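Local structure of naphthalene dioxygenase small subunit (Rhodococcus sp., 2B1X) at residues Y131-S135 and Q160-H166. The protein is the beta subunit of a Rieske non-heme iron naphthalene 1,2-dioxygenase and is probably needed more for assembling the enzyme than for its chemistry. Residues are numbered along the deposited sequence; the frame is centred on the assembly and turned at random.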
loop_
_atom_site.group_PDB
_atom_site.type_symbol
_atom_site.label_atom_id
_atom_site.label_comp_id
_atom_site.label_asym_id
_atom_site.label_seq_id
_atom_site.Cartn_x
_atom_site.Cartn_y
_atom_site.Cartn_z
ATOM N N TYR B 131 -0.043 5.099 -6.868
ATOM C CA TYR B 131 -1.019 6.138 -7.124
ATOM C C TYR B 131 -1.389 6.805 -5.795
ATOM O O TYR B 131 -1.208 6.227 -4.695
ATOM C CB TYR B 131 -2.302 5.561 -7.772
ATOM C CG TYR B 131 -3.084 4.563 -6.924
ATOM C CD1 TYR B 131 -4.241 4.962 -6.239
ATOM C CD2 TYR B 131 -2.693 3.242 -6.827
ATOM C CE1 TYR B 131 -4.987 4.072 -5.490
ATOM C CE2 TYR B 131 -3.437 2.316 -6.062
ATOM C CZ TYR B 131 -4.559 2.736 -5.400
ATOM O OH TYR B 131 -5.303 1.843 -4.658
ATOM N N ASP B 132 -1.853 8.041 -5.902
ATOM C CA ASP B 132 -2.310 8.824 -4.774
ATOM C C ASP B 132 -3.789 8.986 -4.916
ATOM O O ASP B 132 -4.294 8.982 -6.031
ATOM C CB ASP B 132 -1.685 10.230 -4.784
ATOM C CG ASP B 132 -0.181 10.175 -4.665
ATOM O OD1 ASP B 132 0.330 9.133 -4.181
ATOM O OD2 ASP B 132 0.579 11.098 -5.032
ATOM N N VAL B 133 -4.464 9.118 -3.783
ATOM C CA VAL B 133 -5.855 9.503 -3.739
ATOM C C VAL B 133 -6.020 10.665 -2.767
ATOM O O VAL B 133 -5.571 10.587 -1.620
ATOM C CB VAL B 133 -6.729 8.332 -3.253
ATOM C CG1 VAL B 133 -8.167 8.787 -3.007
ATOM C CG2 VAL B 133 -6.734 7.201 -4.293
ATOM N N LEU B 134 -6.631 11.753 -3.225
ATOM C CA LEU B 134 -7.081 12.810 -2.325
ATOM C C LEU B 134 -8.611 12.756 -2.239
ATOM O O LEU B 134 -9.283 12.551 -3.253
ATOM C CB LEU B 134 -6.649 14.186 -2.809
ATOM C CG LEU B 134 -5.133 14.465 -2.866
ATOM C CD1 LEU B 134 -4.970 15.929 -3.181
ATOM C CD2 LEU B 134 -4.508 14.134 -1.526
ATOM N N SER B 135 -9.150 12.855 -1.024
ATOM C CA SER B 135 -10.611 12.864 -0.844
ATOM C C SER B 135 -10.993 14.127 -0.098
ATOM O O SER B 135 -10.263 14.570 0.773
ATOM C CB SER B 135 -11.061 11.675 -0.028
ATOM O OG SER B 135 -12.424 11.858 0.372
ATOM N N GLN B 160 -8.081 14.570 5.394
ATOM C CA GLN B 160 -6.721 14.209 5.749
ATOM C C GLN B 160 -6.171 15.303 6.646
ATOM O O GLN B 160 -6.594 16.482 6.563
ATOM C CB GLN B 160 -5.867 14.132 4.475
ATOM C CG GLN B 160 -6.256 13.009 3.518
ATOM C CD GLN B 160 -5.495 13.042 2.199
ATOM O OE1 GLN B 160 -4.484 13.744 2.059
ATOM N NE2 GLN B 160 -5.966 12.250 1.231
ATOM N N THR B 161 -5.201 14.962 7.478
ATOM C CA THR B 161 -4.464 16.033 8.169
ATOM C C THR B 161 -3.084 16.089 7.500
ATOM O O THR B 161 -2.769 17.063 6.830
ATOM C CB THR B 161 -4.401 15.764 9.714
ATOM O OG1 THR B 161 -3.916 14.437 9.956
ATOM C CG2 THR B 161 -5.832 15.748 10.343
ATOM N N THR B 162 -2.284 15.052 7.664
ATOM C CA THR B 162 -1.073 14.841 6.840
ATOM C C THR B 162 -1.515 14.526 5.400
ATOM O O THR B 162 -2.255 13.596 5.185
ATOM C CB THR B 162 -0.252 13.668 7.433
ATOM O OG1 THR B 162 0.136 14.021 8.768
ATOM C CG2 THR B 162 1.127 13.503 6.692
ATOM N N ILE B 163 -1.124 15.350 4.431
ATOM C CA ILE B 163 -1.577 15.150 3.051
ATOM C C ILE B 163 -0.816 13.998 2.379
ATOM O O ILE B 163 0.428 13.853 2.504
ATOM C CB ILE B 163 -1.487 16.492 2.237
ATOM C CG1 ILE B 163 -2.162 17.651 2.978
ATOM C CG2 ILE B 163 -1.959 16.335 0.753
ATOM C CD1 ILE B 163 -3.645 17.366 3.371
ATOM N N MET B 164 -1.567 13.152 1.680
ATOM C CA MET B 164 -0.984 11.951 1.107
ATOM C C MET B 164 -0.716 12.047 -0.417
ATOM O O MET B 164 -1.083 11.164 -1.200
ATOM C CB MET B 164 -1.791 10.744 1.515
ATOM C CG MET B 164 -1.629 10.511 3.035
ATOM S SD MET B 164 -2.514 9.088 3.634
ATOM C CE MET B 164 -4.088 9.784 3.892
ATOM N N THR B 165 -0.039 13.120 -0.797
ATOM C CA THR B 165 0.556 13.269 -2.123
ATOM C C THR B 165 1.733 14.215 -1.977
ATOM O O THR B 165 1.812 14.959 -0.971
ATOM C CB THR B 165 -0.484 13.696 -3.179
ATOM O OG1 THR B 165 0.089 13.574 -4.474
ATOM C CG2 THR B 165 -0.893 15.144 -3.014
ATOM N N HIS B 166 2.666 14.174 -2.924
ATOM C CA HIS B 166 3.973 14.834 -2.735
ATOM C C HIS B 166 3.970 16.347 -3.035
ATOM O O HIS B 166 4.939 17.034 -2.727
ATOM C CB HIS B 166 5.065 14.125 -3.556
ATOM C CG HIS B 166 4.777 14.117 -5.023
ATOM N ND1 HIS B 166 3.933 13.191 -5.594
ATOM C CD2 HIS B 166 5.110 14.985 -6.010
ATOM C CE1 HIS B 166 3.786 13.467 -6.882
ATOM N NE2 HIS B 166 4.524 14.527 -7.170
HETATM O O HOH W 1 3.170 10.735 -4.049
HETATM O O HOH W 2 -2.830 8.881 -1.389
#
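Leu-134 drives its methyl CD2 against the amide of Gln-160, 3.6 Å from OE1, and the two side chains cross at about a right angle. The branched leucine end suits this place because both methyls meet Thr-165 CG2, CD2 at 4.0 Å and CD1 at 4.2 Å, while CD2 also reaches Ile-163 CG2. Gln-160, extended beyond CG (chi2 174°), is long enough to bring its amide to two backbones: OE1 takes the N-H of Met-164 at 3.0 Å from above the carbonyl plane, closing the loop on itself, and NE2 gives a weak bond to Val-133 O. The same NE2 also hydrogen-bonds Tyr-122 OH of a neighbouring copy of this subunit. The contact joins the loop after strand 148-158 to strand 132-145 of the curved mixed sheet of the NTF2-like fold; in this loop Thr-161 and Thr-162 hydrogen-bond Glu-99 and Glu-335 of the large subunit. Asp-132 offers a short carboxylate whose OD2 accepts from both Thr-165 OG1, at 2.6 Å and 36° out of the carboxylate plane, and water 1, which bridges to His-166 ND1 at that ring's edge. Threonine suits its place by turning a hydroxyl to Asp-132, shared with Arg-123, and a methyl to Leu-134. With an alanine in place of Asp-132, the Thr-165 hydroxyl would probably lose its acceptor, and water 1 would be less firmly placed. Water 2 joins Val-133 N to Met-164 O.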